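Local coordinates for protein hydrogenase maturation factor (Thermoanaerobacter tengcongensis, PDB 3VTH) that probably transfers the carbamoyl group of carbamoyl phosphate, at the cost of ATP, to the C-terminal cysteine of HypE during maturation of [NiFe]-hydrogenases, at residues A[274-277]-A[283-286]; A[305-310]-A[366-371]. All coordinates share one frame; numbering follows the deposited sequence.

Contact 1: A[274-277]-A[283-286]; sequences RLLL and IVLL. With APC (diphosphomethylphosphonic acid adenosyl ester), chain F.
Leu-276, near the end of helix 270-277, closes down on Val-284 of strand 283-287, with no hydrogen bond between the two segments. From its CB, chi1 of -80° sets CG beside the backbone N, and although the CB itself is not directed at the strand, the chain bends toward it from there. CG comes to 3.8 Å from Val-284 CG2. At the fork the two methyls part company: CD2 settles against the same Val-284 CG2 at 3.7 Å, and CD1 goes on to meet Leu-286 CD1 tip to tip at 4.1 Å. Leu-275, one residue back on the helix, adds its CB against Val-284 CG2 at 4.0 Å. One valine methyl therefore takes both leucines. The strand alternates, as beta strands do: Val-284 and Leu-286 turn to the helix, whereas Leu-285 sends CD1 to 3.6 Å from C2 of the adenine of APC on the other side. This is helix-on-sheet packing, all of its touching residues buried. Around it, Val-262 of helix 259-265 also touches Leu-286, Phe-373 of strand 370-374 touches Leu-275, and strand 283-287 runs between strands 303-307 and 370-374.

Contact 2: A[305-310]-A[366-371]; sequences GVMLPY and IDDSVT. With APC (diphosphomethylphosphonic acid adenosyl ester), chain F.
Asp-368 presents its carboxylate to Met-307 and Tyr-310 where the mixed sheet of the YrdC-like domain gives way to loops. Strands 303-307 and 370-374 flank strand 283-287 in that sheet, so the two segments here are separated by a strand, and their side chains meet past its beginning. The close-packed part is on the methionine. Met-307 has CG between its backbone N and carbonyl carbon (chi1 70°), and a bend at chi3 carries the methyl round to the acid: CE lies 3.7 Å from Asp-368 OD2 and 3.8 Å from its CG, the two side chains crossing at about a right angle. Ile-283, from the strand in between, touches both of them.

The tyrosine side is looser. Tyr-310 OH stands 3.6 Å from Asp-368 OD1, too far for a direct bond, and the ring and carboxylate planes are 76° apart. OD1 is instead held by a salt bridge to Arg-385, which also makes a cation-pi contact with the Tyr-310 ring; the arginine thus ties acid and ring together.

Farther along, the sheet face serves the nucleotide. Val-370 CG2 packs 3.7 Å from O4' of the APC ribose, while Gly-305 N comes to 3.7 Å from N6 of the adenine. Asp-367, next to the acid, is a magnesium ligand in a structure of this protein. A water at the ring edge, in the ring plane, bridges phenol and acid: it is hydrogen-bonded to Tyr-310 OH at 2.7 Å and donates to Asp-368 OD2 at 2.8 Å.

How the contacts relate
The centres of contacts 1 and 2 are about 8 Å apart, within the YrdC-like domain, and the sheet joins them directly. Strand 283-287, part of contact 1, has both strands of contact 2 as neighbours: it is antiparallel to 303-307 and parallel to 370-374. Probable backbone hydrogen bonds run from Val-284 N to Val-306 O (2.7 Å) and from Thr-371 N to Ile-283 O (2.8 Å). Along the chain contact 1 closes before contact 2 opens. Contact 1 packs helix 270-277 on one face of the sheet; from the other, Leu-285, Gly-305 and Val-370 of the three adjacent strands line the APC pocket.

Contact 1: A[274-277]-A[283-286]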
ATOM      1  N   ARG A 274     -13.654  -3.919 -10.210  1.00 29.96           N
ATOM      2  CA  ARG A 274     -12.928  -2.761 -10.730  1.00 30.73           C
ATOM      3  C   ARG A 274     -11.489  -2.702 -10.198  1.00 29.00           C
ATOM      4  O   ARG A 274     -10.558  -2.401 -10.954  1.00 28.63           O
ATOM      5  CB  ARG A 274     -13.692  -1.480 -10.385  1.00 32.53           C
ATOM      6  CG  ARG A 274     -13.127  -0.199 -10.975  1.00 36.64           C
ATOM      7  CD  ARG A 274     -13.849   1.015 -10.350  1.00 45.39           C
ATOM      8  NE  ARG A 274     -13.030   1.725  -9.354  1.00 48.78           N
ATOM      9  CZ  ARG A 274     -12.951   1.447  -8.044  1.00 50.72           C
ATOM     10  NH1 ARG A 274     -13.637   0.442  -7.480  1.00 47.53           N
ATOM     11  NH2 ARG A 274     -12.166   2.200  -7.280  1.00 52.10           N
ATOM     12  N   LEU A 275     -11.309  -2.987  -8.902  1.00 27.20           N
ATOM     13  CA  LEU A 275      -9.968  -2.984  -8.298  1.00 26.20           C
ATOM     14  C   LEU A 275      -9.076  -4.092  -8.874  1.00 25.65           C
ATOM     15  O   LEU A 275      -7.892  -3.864  -9.151  1.00 24.16           O
ATOM     16  CB  LEU A 275     -10.044  -3.100  -6.768  1.00 25.53           C
ATOM     17  CG  LEU A 275     -10.705  -1.931  -6.015  1.00 27.43           C
ATOM     18  CD1 LEU A 275     -10.702  -2.212  -4.506  1.00 27.23           C
ATOM     19  CD2 LEU A 275      -9.988  -0.603  -6.305  1.00 28.36           C
ATOM     20  N   LEU A 276      -9.657  -5.282  -9.051  1.00 25.71           N
ATOM     21  CA  LEU A 276      -8.937  -6.438  -9.628  1.00 25.92           C
ATOM     22  C   LEU A 276      -8.446  -6.184 -11.046  1.00 25.98           C
ATOM     23  O   LEU A 276      -7.296  -6.501 -11.391  1.00 26.25           O
ATOM     24  CB  LEU A 276      -9.837  -7.670  -9.643  1.00 25.95           C
ATOM     25  CG  LEU A 276      -9.998  -8.448  -8.335  1.00 27.28           C
ATOM     26  CD1 LEU A 276     -11.214  -9.391  -8.423  1.00 29.03           C
ATOM     27  CD2 LEU A 276      -8.719  -9.210  -8.043  1.00 25.06           C
ATOM     28  N   LEU A 277      -9.329  -5.605 -11.853  1.00 26.90           N
ATOM     29  CA  LEU A 277      -9.080  -5.373 -13.274  1.00 27.77           C
ATOM     30  C   LEU A 277      -8.247  -4.124 -13.567  1.00 27.72           C
ATOM     31  O   LEU A 277      -7.717  -3.993 -14.660  1.00 27.53           O
ATOM     32  CB  LEU A 277     -10.403  -5.297 -14.053  1.00 28.91           C
ATOM     33  CG  LEU A 277     -11.167  -6.625 -14.249  1.00 30.69           C
ATOM     34  CD1 LEU A 277     -12.598  -6.338 -14.682  1.00 34.17           C
ATOM     35  CD2 LEU A 277     -10.491  -7.563 -15.271  1.00 31.16           C
ATOM     36  N   ILE A 283      -3.208  -7.141  -5.342  1.00 22.81           N
ATOM     37  CA  ILE A 283      -3.899  -8.206  -4.599  1.00 22.05           C
ATOM     38  C   ILE A 283      -5.149  -7.547  -3.974  1.00 22.98           C
ATOM     39  O   ILE A 283      -5.046  -6.479  -3.400  1.00 22.45           O
ATOM     40  CB  ILE A 283      -2.985  -8.722  -3.465  1.00 22.31           C
ATOM     41  CG1 ILE A 283      -1.739  -9.425  -4.051  1.00 20.80           C
ATOM     42  CG2 ILE A 283      -3.768  -9.637  -2.483  1.00 20.15           C
ATOM     43  CD1 ILE A 283      -0.549  -9.472  -3.092  1.00 20.54           C
ATOM     44  N   VAL A 284      -6.327  -8.165  -4.131  1.00 22.81           N
ATOM     45  CA  VAL A 284      -7.536  -7.620  -3.528  1.00 23.33           C
ATOM     46  C   VAL A 284      -8.045  -8.645  -2.520  1.00 23.58           C
ATOM     47  O   VAL A 284      -8.160  -9.822  -2.847  1.00 23.36           O
ATOM     48  CB  VAL A 284      -8.642  -7.341  -4.589  1.00 23.92           C
ATOM     49  CG1 VAL A 284      -9.922  -6.767  -3.943  1.00 24.30           C
ATOM     50  CG2 VAL A 284      -8.128  -6.414  -5.706  1.00 24.22           C
ATOM     51  N   LEU A 285      -8.370  -8.183  -1.313  1.00 23.87           N
ATOM     52  CA  LEU A 285      -8.911  -9.066  -0.284  1.00 25.10           C
ATOM     53  C   LEU A 285     -10.399  -9.260  -0.509  1.00 25.94           C
ATOM     54  O   LEU A 285     -11.172  -8.296  -0.522  1.00 26.35           O
ATOM     55  CB  LEU A 285      -8.641  -8.525   1.131  1.00 24.46           C
ATOM     56  CG  LEU A 285      -7.163  -8.235   1.438  1.00 24.65           C
ATOM     57  CD1 LEU A 285      -7.028  -7.771   2.861  1.00 25.72           C
ATOM     58  CD2 LEU A 285      -6.251  -9.459   1.168  1.00 24.75           C
ATOM     59  N   LEU A 286     -10.791 -10.523  -0.649  1.00 26.90           N
ATOM     60  CA  LEU A 286     -12.149 -10.894  -1.042  1.00 27.82           C
ATOM     61  C   LEU A 286     -12.704 -11.938  -0.094  1.00 29.09           C
ATOM     62  O   LEU A 286     -11.964 -12.817   0.333  1.00 29.07           O
ATOM     63  CB  LEU A 286     -12.132 -11.478  -2.467  1.00 27.50           C
ATOM     64  CG  LEU A 286     -11.645 -10.568  -3.600  1.00 27.94           C
ATOM     65  CD1 LEU A 286     -11.495 -11.390  -4.869  1.00 28.22           C
ATOM     66  CD2 LEU A 286     -12.597  -9.384  -3.838  1.00 26.78           C
TER
HETATM   67  PG  APC F 804       7.619 -12.023   4.314  1.00 34.95           P
HETATM   68  O1G APC F 804       7.808 -11.954   2.820  1.00 33.49           O
HETATM   69  O2G APC F 804       7.176 -13.390   4.775  1.00 35.90           O
HETATM   70  O3G APC F 804       8.768 -11.482   5.115  1.00 32.93           O
HETATM   71  PB  APC F 804       5.166 -10.580   3.853  1.00 35.10           P
HETATM   72  O1B APC F 804       5.716  -9.630   2.836  1.00 33.46           O
HETATM   73  O2B APC F 804       4.160  -9.981   4.814  1.00 37.17           O
HETATM   74  O3B APC F 804       6.405 -11.056   4.762  1.00 34.11           O
HETATM   75  PA  APC F 804       3.985 -11.989   1.303  1.00 31.84           P
HETATM   76  O1A APC F 804       3.327 -13.306   0.968  1.00 30.81           O
HETATM   77  O2A APC F 804       5.096 -11.585   0.403  1.00 32.04           O
HETATM   78  C3A APC F 804       4.497 -12.081   3.062  1.00 33.51           C
HETATM   79  O5' APC F 804       2.923 -10.778   1.220  1.00 31.44           O
HETATM   80  C5' APC F 804       1.524 -10.959   1.025  1.00 32.54           C
HETATM   81  C4' APC F 804       0.783 -10.014   1.968  1.00 31.97           C
HETATM   82  O4' APC F 804      -0.611 -10.129   1.658  1.00 32.31           O
HETATM   83  C3' APC F 804       0.970 -10.443   3.425  1.00 33.10           C
HETATM   84  O3' APC F 804       1.159  -9.313   4.295  1.00 35.70           O
HETATM   85  C2' APC F 804      -0.350 -11.099   3.772  1.00 32.89           C
HETATM   86  O2' APC F 804      -0.623 -11.086   5.186  1.00 32.50           O
HETATM   87  C1' APC F 804      -1.330 -10.350   2.871  1.00 30.60           C
HETATM   88  N9  APC F 804      -2.468 -11.240   2.669  1.00 30.91           N
HETATM   89  C8  APC F 804      -2.534 -12.337   1.867  1.00 31.18           C
HETATM   90  N7  APC F 804      -3.748 -12.928   1.995  1.00 31.40           N
HETATM   91  C5  APC F 804      -4.457 -12.205   2.888  1.00 30.05           C
HETATM   92  C6  APC F 804      -5.804 -12.269   3.497  1.00 30.82           C
HETATM   93  N6  APC F 804      -6.672 -13.245   3.159  1.00 32.22           N
HETATM   94  N1  APC F 804      -6.140 -11.317   4.395  1.00 30.61           N
HETATM   95  C2  APC F 804      -5.300 -10.319   4.739  1.00 31.61           C
HETATM   96  N3  APC F 804      -4.058 -10.188   4.244  1.00 28.96           N
HETATM   97  C4  APC F 804      -3.605 -11.091   3.330  1.00 29.83           C

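Contact 2: A[305-310]-A[366-371]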
ATOM      1  N   GLY A 305      -6.675 -13.310  -0.515  1.00 26.83           N
ATOM      2  CA  GLY A 305      -6.018 -12.233  -1.248  1.00 25.38           C
ATOM      3  C   GLY A 305      -5.799 -12.710  -2.667  1.00 25.50           C
ATOM      4  O   GLY A 305      -5.091 -13.695  -2.882  1.00 25.85           O
ATOM      5  N   VAL A 306      -6.425 -12.035  -3.631  1.00 24.99           N
ATOM      6  CA  VAL A 306      -6.383 -12.491  -5.025  1.00 25.88           C
ATOM      7  C   VAL A 306      -5.917 -11.393  -5.961  1.00 25.39           C
ATOM      8  O   VAL A 306      -6.323 -10.253  -5.824  1.00 25.47           O
ATOM      9  CB  VAL A 306      -7.767 -13.023  -5.499  1.00 26.95           C
ATOM     10  CG1 VAL A 306      -7.676 -13.615  -6.908  1.00 27.28           C
ATOM     11  CG2 VAL A 306      -8.268 -14.098  -4.545  1.00 28.00           C
ATOM     12  N   MET A 307      -5.062 -11.757  -6.911  1.00 25.87           N
ATOM     13  CA  MET A 307      -4.650 -10.859  -7.971  1.00 25.89           C
ATOM     14  C   MET A 307      -4.844 -11.521  -9.335  1.00 26.14           C
ATOM     15  O   MET A 307      -4.918 -12.765  -9.463  1.00 25.79           O
ATOM     16  CB  MET A 307      -3.176 -10.466  -7.792  1.00 25.82           C
ATOM     17  CG  MET A 307      -2.196 -11.632  -8.070  1.00 30.12           C
ATOM     18  SD  MET A 307      -0.505 -11.336  -7.499  1.00 39.57           S
ATOM     19  CE  MET A 307      -0.387  -9.573  -7.780  1.00 33.47           C
ATOM     20  N   LEU A 308      -4.907 -10.685 -10.357  1.00 25.62           N
ATOM     21  CA  LEU A 308      -4.984 -11.156 -11.733  1.00 26.43           C
ATOM     22  C   LEU A 308      -3.592 -11.023 -12.351  1.00 26.22           C
ATOM     23  O   LEU A 308      -2.722 -10.404 -11.752  1.00 25.28           O
ATOM     24  CB  LEU A 308      -6.022 -10.323 -12.502  1.00 26.43           C
ATOM     25  CG  LEU A 308      -7.470 -10.434 -12.002  1.00 28.89           C
ATOM     26  CD1 LEU A 308      -8.425  -9.577 -12.840  1.00 29.30           C
ATOM     27  CD2 LEU A 308      -7.945 -11.893 -11.998  1.00 28.26           C
ATOM     28  N   PRO A 309      -3.371 -11.602 -13.547  1.00 26.90           N
ATOM     29  CA  PRO A 309      -2.085 -11.450 -14.234  1.00 26.76           C
ATOM     30  C   PRO A 309      -1.740  -9.968 -14.437  1.00 27.01           C
ATOM     31  O   PRO A 309      -2.654  -9.157 -14.702  1.00 27.24           O
ATOM     32  CB  PRO A 309      -2.346 -12.100 -15.596  1.00 27.57           C
ATOM     33  CG  PRO A 309      -3.378 -13.133 -15.334  1.00 29.06           C
ATOM     34  CD  PRO A 309      -4.291 -12.481 -14.297  1.00 28.49           C
ATOM     35  N   TYR A 310      -0.460  -9.610 -14.304  1.00 26.05           N
ATOM     36  CA  TYR A 310      -0.051  -8.214 -14.490  1.00 26.33           C
ATOM     37  C   TYR A 310       1.111  -8.002 -15.457  1.00 26.59           C
ATOM     38  O   TYR A 310       1.384  -6.864 -15.869  1.00 27.26           O
ATOM     39  CB  TYR A 310       0.206  -7.498 -13.145  1.00 25.26           C
ATOM     40  CG  TYR A 310       1.313  -8.060 -12.279  1.00 24.98           C
ATOM     41  CD1 TYR A 310       1.026  -9.010 -11.284  1.00 25.23           C
ATOM     42  CD2 TYR A 310       2.646  -7.637 -12.436  1.00 24.94           C
ATOM     43  CE1 TYR A 310       2.035  -9.533 -10.474  1.00 26.73           C
ATOM     44  CE2 TYR A 310       3.675  -8.157 -11.626  1.00 24.92           C
ATOM     45  CZ  TYR A 310       3.353  -9.095 -10.642  1.00 26.13           C
ATOM     46  OH  TYR A 310       4.334  -9.629  -9.834  1.00 27.98           O
ATOM     47  N   ILE A 366       9.903  -3.348  -5.680  1.00 22.94           N
ATOM     48  CA  ILE A 366       8.625  -2.914  -5.121  1.00 22.44           C
ATOM     49  C   ILE A 366       7.682  -4.106  -4.965  1.00 22.53           C
ATOM     50  O   ILE A 366       7.504  -4.885  -5.886  1.00 23.00           O
ATOM     51  CB  ILE A 366       7.975  -1.761  -5.982  1.00 21.54           C
ATOM     52  CG1 ILE A 366       6.669  -1.250  -5.366  1.00 20.34           C
ATOM     53  CG2 ILE A 366       7.766  -2.196  -7.453  1.00 22.40           C
ATOM     54  CD1 ILE A 366       6.241   0.185  -5.877  1.00 18.67           C
ATOM     55  N   ASP A 367       7.103  -4.261  -3.779  1.00 22.28           N
ATOM     56  CA  ASP A 367       6.183  -5.371  -3.529  1.00 23.05           C
ATOM     57  C   ASP A 367       4.834  -5.203  -4.216  1.00 22.24           C
ATOM     58  O   ASP A 367       4.470  -4.102  -4.614  1.00 22.57           O
ATOM     59  CB  ASP A 367       5.967  -5.512  -2.017  1.00 23.21           C
ATOM     60  CG  ASP A 367       7.123  -6.215  -1.344  1.00 25.41           C
ATOM     61  OD1 ASP A 367       7.331  -7.416  -1.617  1.00 25.78           O
ATOM     62  OD2 ASP A 367       7.842  -5.557  -0.566  1.00 29.49           O
ATOM     63  N   ASP A 368       4.077  -6.289  -4.315  1.00 21.66           N
ATOM     64  CA  ASP A 368       2.680  -6.194  -4.734  1.00 21.82           C
ATOM     65  C   ASP A 368       1.882  -5.369  -3.728  1.00 20.82           C
ATOM     66  O   ASP A 368       2.147  -5.424  -2.522  1.00 21.11           O
ATOM     67  CB  ASP A 368       2.049  -7.592  -4.835  1.00 21.62           C
ATOM     68  CG  ASP A 368       2.734  -8.475  -5.861  1.00 25.18           C
ATOM     69  OD1 ASP A 368       3.385  -7.937  -6.800  1.00 27.11           O
ATOM     70  OD2 ASP A 368       2.638  -9.721  -5.707  1.00 27.45           O
ATOM     71  N   SER A 369       0.933  -4.586  -4.232  1.00 19.99           N
ATOM     72  CA  SER A 369      -0.005  -3.866  -3.372  1.00 20.78           C
ATOM     73  C   SER A 369      -1.079  -4.830  -2.873  1.00 20.34           C
ATOM     74  O   SER A 369      -1.333  -5.855  -3.505  1.00 20.87           O
ATOM     75  CB  SER A 369      -0.676  -2.724  -4.140  1.00 19.77           C
ATOM     76  OG  SER A 369       0.258  -1.698  -4.406  1.00 20.97           O
ATOM     77  N   VAL A 370      -1.658  -4.510  -1.723  1.00 21.03           N
ATOM     78  CA  VAL A 370      -2.773  -5.260  -1.162  1.00 21.07           C
ATOM     79  C   VAL A 370      -3.870  -4.253  -0.859  1.00 21.22           C
ATOM     80  O   VAL A 370      -3.648  -3.277  -0.155  1.00 21.48           O
ATOM     81  CB  VAL A 370      -2.380  -6.024   0.137  1.00 21.89           C
ATOM     82  CG1 VAL A 370      -3.577  -6.815   0.687  1.00 20.94           C
ATOM     83  CG2 VAL A 370      -1.179  -6.969  -0.137  1.00 21.12           C
ATOM     84  N   THR A 371      -5.057  -4.489  -1.407  1.00 21.63           N
ATOM     85  CA  THR A 371      -6.141  -3.523  -1.264  1.00 21.61           C
ATOM     86  C   THR A 371      -7.489  -4.211  -1.051  1.00 22.52           C
ATOM     87  O   THR A 371      -7.557  -5.436  -0.973  1.00 22.73           O
ATOM     88  CB  THR A 371      -6.179  -2.538  -2.441  1.00 21.65           C
ATOM     89  OG1 THR A 371      -6.935  -1.378  -2.052  1.00 22.52           O
ATOM     90  CG2 THR A 371      -6.811  -3.202  -3.679  1.00 21.66           C
TER
HETATM   91  PG  APC F 804       7.619 -12.023   4.314  1.00 34.95           P
HETATM   92  O1G APC F 804       7.808 -11.954   2.820  1.00 33.49           O
HETATM   93  O2G APC F 804       7.176 -13.390   4.775  1.00 35.90           O
HETATM   94  O3G APC F 804       8.768 -11.482   5.115  1.00 32.93           O
HETATM   95  PB  APC F 804       5.166 -10.580   3.853  1.00 35.10           P
HETATM   96  O1B APC F 804       5.716  -9.630   2.836  1.00 33.46           O
HETATM   97  O2B APC F 804       4.160  -9.981   4.814  1.00 37.17           O
HETATM   98  O3B APC F 804       6.405 -11.056   4.762  1.00 34.11           O
HETATM   99  PA  APC F 804       3.985 -11.989   1.303  1.00 31.84           P
HETATM  100  O1A APC F 804       3.327 -13.306   0.968  1.00 30.81           O
HETATM  101  O2A APC F 804       5.096 -11.585   0.403  1.00 32.04           O
HETATM  102  C3A APC F 804       4.497 -12.081   3.062  1.00 33.51           C
HETATM  103  O5' APC F 804       2.923 -10.778   1.220  1.00 31.44           O
HETATM  104  C5' APC F 804       1.524 -10.959   1.025  1.00 32.54           C
HETATM  105  C4' APC F 804       0.783 -10.014   1.968  1.00 31.97           C
HETATM  106  O4' APC F 804      -0.611 -10.129   1.658  1.00 32.31           O
HETATM  107  C3' APC F 804       0.970 -10.443   3.425  1.00 33.10           C
HETATM  108  O3' APC F 804       1.159  -9.313   4.295  1.00 35.70           O
HETATM  109  C2' APC F 804      -0.350 -11.099   3.772  1.00 32.89           C
HETATM  110  O2' APC F 804      -0.623 -11.086   5.186  1.00 32.50           O
HETATM  111  C1' APC F 804      -1.330 -10.350   2.871  1.00 30.60           C
HETATM  112  N9  APC F 804      -2.468 -11.240   2.669  1.00 30.91           N
HETATM  113  C8  APC F 804      -2.534 -12.337   1.867  1.00 31.18           C
HETATM  114  N7  APC F 804      -3.748 -12.928   1.995  1.00 31.40           N
HETATM  115  C5  APC F 804      -4.457 -12.205   2.888  1.00 30.05           C
HETATM  116  C6  APC F 804      -5.804 -12.269   3.497  1.00 30.82           C
HETATM  117  N6  APC F 804      -6.672 -13.245   3.159  1.00 32.22           N
HETATM  118  N1  APC F 804      -6.140 -11.317   4.395  1.00 30.61           N
HETATM  119  C2  APC F 804      -5.300 -10.319   4.739  1.00 31.61           C
HETATM  120  N3  APC F 804      -4.058 -10.188   4.244  1.00 28.96           N
HETATM  121  C4  APC F 804      -3.605 -11.091   3.330  1.00 29.83           C
HETATM  122  O   HOH W   1       3.610 -11.210  -7.807  1.00 29.26           O